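Local coordinates for carbohydrate binding module family 33 and 10 domain protein (Teredinibacter turnerae, PDB 6RW7), which binds copper in its AA10 lytic polysaccharide monooxygenase domain and probably cleaves cellulose oxidatively, at residues A[114-119]-A[168-173]. Numbering follows the deposited sequence.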
ATOM      1  N   LEU A 114      -5.380   4.100  10.033  1.00 10.76           N
ATOM      2  CA  LEU A 114      -4.558   4.150   8.809  1.00 11.30           C
ATOM      3  C   LEU A 114      -3.112   4.164   9.300  1.00 10.92           C
ATOM      4  O   LEU A 114      -2.754   5.059  10.084  1.00 11.64           O
ATOM      5  CB  LEU A 114      -4.869   5.429   8.025  1.00 12.38           C
ATOM      6  CG  LEU A 114      -6.238   5.595   7.356  1.00 13.53           C
ATOM      7  CD1 LEU A 114      -6.501   4.526   6.337  1.00 13.61           C
ATOM      8  CD2 LEU A 114      -7.384   5.763   8.343  1.00 13.40           C
ATOM      9  N   VAL A 115      -2.326   3.179   8.900  1.00 10.20           N
ATOM     10  CA  VAL A 115      -0.950   2.967   9.417  1.00 10.38           C
ATOM     11  C   VAL A 115       0.002   2.956   8.232  1.00  9.43           C
ATOM     12  O   VAL A 115      -0.336   2.361   7.218  1.00 10.10           O
ATOM     13  CB  VAL A 115      -0.884   1.651  10.221  1.00 10.93           C
ATOM     14  CG1 VAL A 115       0.428   1.499  10.947  1.00 11.38           C
ATOM     15  CG2 VAL A 115      -2.034   1.544  11.213  1.00 12.15           C
ATOM     16  N   PHE A 116       1.172   3.576   8.378  1.00  9.28           N
ATOM     17  CA  PHE A 116       2.153   3.681   7.281  1.00  9.23           C
ATOM     18  C   PHE A 116       3.551   3.427   7.818  1.00  8.97           C
ATOM     19  O   PHE A 116       3.948   4.064   8.811  1.00  9.57           O
ATOM     20  CB  PHE A 116       2.150   5.075   6.666  1.00 10.08           C
ATOM     21  CG  PHE A 116       0.849   5.538   6.068  1.00 10.03           C
ATOM     22  CD1 PHE A 116      -0.185   5.998   6.870  1.00  9.98           C
ATOM     23  CD2 PHE A 116       0.656   5.488   4.702  1.00 11.00           C
ATOM     24  CE1 PHE A 116      -1.360   6.460   6.294  1.00 10.73           C
ATOM     25  CE2 PHE A 116      -0.526   5.921   4.140  1.00 11.03           C
ATOM     26  CZ  PHE A 116      -1.532   6.398   4.933  1.00 11.24           C
ATOM     27  N   TYR A 117       4.276   2.580   7.104  1.00  8.82           N
ATOM     28  CA  TYR A 117       5.698   2.283   7.347  1.00  9.00           C
ATOM     29  C   TYR A 117       6.490   2.687   6.115  1.00  9.32           C
ATOM     30  O   TYR A 117       5.949   2.631   5.015  1.00  9.54           O
ATOM     31  CB  TYR A 117       5.895   0.794   7.588  1.00  9.93           C
ATOM     32  CG  TYR A 117       5.281   0.225   8.836  1.00 10.26           C
ATOM     33  CD1 TYR A 117       3.933  -0.097   8.900  1.00 10.39           C
ATOM     34  CD2 TYR A 117       6.073  -0.070   9.936  1.00 10.53           C
ATOM     35  CE1 TYR A 117       3.400  -0.630  10.060  1.00 10.54           C
ATOM     36  CE2 TYR A 117       5.558  -0.664  11.071  1.00 10.43           C
ATOM     37  CZ  TYR A 117       4.213  -0.964  11.128  1.00 11.28           C
ATOM     38  OH  TYR A 117       3.662  -1.507  12.271  1.00 11.87           O
ATOM     39  N   ILE A 118       7.765   3.022   6.305  1.00  8.90           N
ATOM     40  CA  ILE A 118       8.665   3.313   5.162  1.00  9.17           C
ATOM     41  C   ILE A 118       9.919   2.471   5.323  1.00  8.95           C
ATOM     42  O   ILE A 118      10.270   2.097   6.462  1.00  9.23           O
ATOM     43  CB  ILE A 118       8.947   4.829   5.053  1.00  9.17           C
ATOM     44  CG1 ILE A 118       9.573   5.188   3.703  1.00  9.76           C
ATOM     45  CG2 ILE A 118       9.750   5.347   6.236  1.00  9.21           C
ATOM     46  CD1 ILE A 118       9.508   6.649   3.403  1.00  9.97           C
ATOM     47  N   THR A 119      10.583   2.220   4.209  1.00  8.99           N
ATOM     48  CA  THR A 119      11.892   1.548   4.214  1.00  9.09           C
ATOM     49  C   THR A 119      12.886   2.362   5.057  1.00  9.64           C
ATOM     50  O   THR A 119      12.770   3.594   5.181  1.00  9.45           O
ATOM     51  CB  THR A 119      12.347   1.259   2.781  1.00  9.34           C
ATOM     52  OG1 THR A 119      12.090   2.411   1.966  1.00  9.24           O
ATOM     53  CG2 THR A 119      11.653   0.040   2.209  1.00  9.49           C
ATOM     54  N   VAL A 168      -5.579  10.837   4.365  1.00 12.71           N
ATOM     55  CA  VAL A 168      -4.809  10.880   5.630  1.00 13.36           C
ATOM     56  C   VAL A 168      -3.619  11.793   5.403  1.00 13.74           C
ATOM     57  O   VAL A 168      -2.877  11.538   4.447  1.00 13.47           O
ATOM     58  CB  VAL A 168      -4.251   9.519   6.063  1.00 15.83           C
ATOM     59  CG1 VAL A 168      -3.784   9.562   7.508  1.00 15.71           C
ATOM     60  CG2 VAL A 168      -5.152   8.352   5.806  1.00 18.50           C
ATOM     61  N   THR A 169      -3.360  12.717   6.318  1.00 13.08           N
ATOM     62  CA  THR A 169      -2.173  13.596   6.248  1.00 14.45           C
ATOM     63  C   THR A 169      -1.097  13.041   7.176  1.00 13.56           C
ATOM     64  O   THR A 169      -1.404  12.744   8.345  1.00 13.84           O
ATOM     65  CB  THR A 169      -2.591  15.037   6.537  1.00 17.38           C
ATOM     66  OG1 THR A 169      -3.591  15.352   5.569  1.00 20.96           O
ATOM     67  CG2 THR A 169      -1.430  15.997   6.434  1.00 18.21           C
ATOM     68  N   CYS A 170       0.121  12.898   6.662  1.00 12.91           N
ATOM     69  CA  CYS A 170       1.236  12.243   7.372  1.00 13.68           C
ATOM     70  C   CYS A 170       2.472  13.123   7.238  1.00 13.88           C
ATOM     71  O   CYS A 170       2.617  13.798   6.213  1.00 14.31           O
ATOM     72  CB  CYS A 170       1.551  10.872   6.783  1.00 14.13           C
ATOM     73  SG  CYS A 170       0.262   9.607   6.973  1.00 16.68           S
ATOM     74  N   ASN A 171       3.367  13.032   8.215  1.00 14.28           N
ATOM     75  CA  ASN A 171       4.728  13.611   8.123  1.00 14.16           C
ATOM     76  C   ASN A 171       5.658  12.525   7.573  1.00 13.30           C
ATOM     77  O   ASN A 171       6.065  11.638   8.336  1.00 13.65           O
ATOM     78  CB  ASN A 171       5.190  14.105   9.495  1.00 16.59           C
ATOM     79  CG  ASN A 171       6.553  14.751   9.459  1.00 20.89           C
ATOM     80  OD1 ASN A 171       6.977  15.276   8.430  1.00 24.89           O
ATOM     81  ND2 ASN A 171       7.253  14.692  10.579  1.00 24.35           N
ATOM     82  N   VAL A 172       5.994  12.602   6.293  1.00 11.18           N
ATOM     83  CA  VAL A 172       6.871  11.606   5.637  1.00 11.21           C
ATOM     84  C   VAL A 172       8.308  11.893   6.036  1.00 11.17           C
ATOM     85  O   VAL A 172       8.760  13.023   5.904  1.00 11.09           O
ATOM     86  CB  VAL A 172       6.664  11.631   4.119  1.00 11.14           C
ATOM     87  CG1 VAL A 172       7.573  10.633   3.432  1.00 11.39           C
ATOM     88  CG2 VAL A 172       5.211  11.334   3.756  1.00 11.65           C
ATOM     89  N   PRO A 173       9.041  10.882   6.549  1.00 11.99           N
ATOM     90  CA  PRO A 173      10.442  11.065   6.921  1.00 12.31           C
ATOM     91  C   PRO A 173      11.318  11.474   5.739  1.00 11.59           C
ATOM     92  O   PRO A 173      11.023  11.130   4.591  1.00 10.68           O
ATOM     93  CB  PRO A 173      10.868   9.679   7.429  1.00 13.20           C
ATOM     94  CG  PRO A 173       9.585   9.021   7.869  1.00 14.20           C
ATOM     95  CD  PRO A 173       8.553   9.538   6.894  1.00 12.93           C
TER
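One face of the Phe116 ring carries the sulfur of Cys170, whose SG stands 4.0 Å from the centroid of that ring and 29° off its normal, a sulfur-aromatic contact. The sulfur sits nearer the CD1-CE1 side, with SG of Cys170 3.6 Å from CE1 of Phe116. Methyl CG1 of Val168 lies 4.1 Å from CE1 of Phe116, oblique to the ring, the two side chains meeting tip to tip. The broad, flat phenyl suits a place where sulfur, methyl and a second ring, that of Phe98, all gather.

On the N-terminal side of Phe116, the other methyl of Val168 is pressed into Leu114: CG2 of Val168 lies 3.3 Å from Leu114 CG, tighter than usual for two carbons. With CG1 anti to the backbone N (chi1 -166°) and CG2 beside that N, the branched valine serves two neighbours, one with each methyl. Toward the far end of the contact, Ile118 CG2 lies 4.0 Å from Pro173 CG, the two side chains passing in opposite senses. Leu114 and Ile118, branched and apolar, suit buried strand positions that pack with carbon alone; the Pro173 ring offers a compact carbon surface just beyond the strand end.

Strands 114-118 and 168-172 belong to different sheets of the LPMO beta-sandwich. The strand segments run 32° from parallel, their axes coming no closer than 9.3 Å, and pack across its core. Cys170 also forms a disulfide with Cys142, which belongs to the sheet of Phe116, so a covalent link ties the two sheets beside the ring. With no hydrogen bond between the segments, their cohesion rests on dispersion, the polarisable sulfur over the ring and that disulfide.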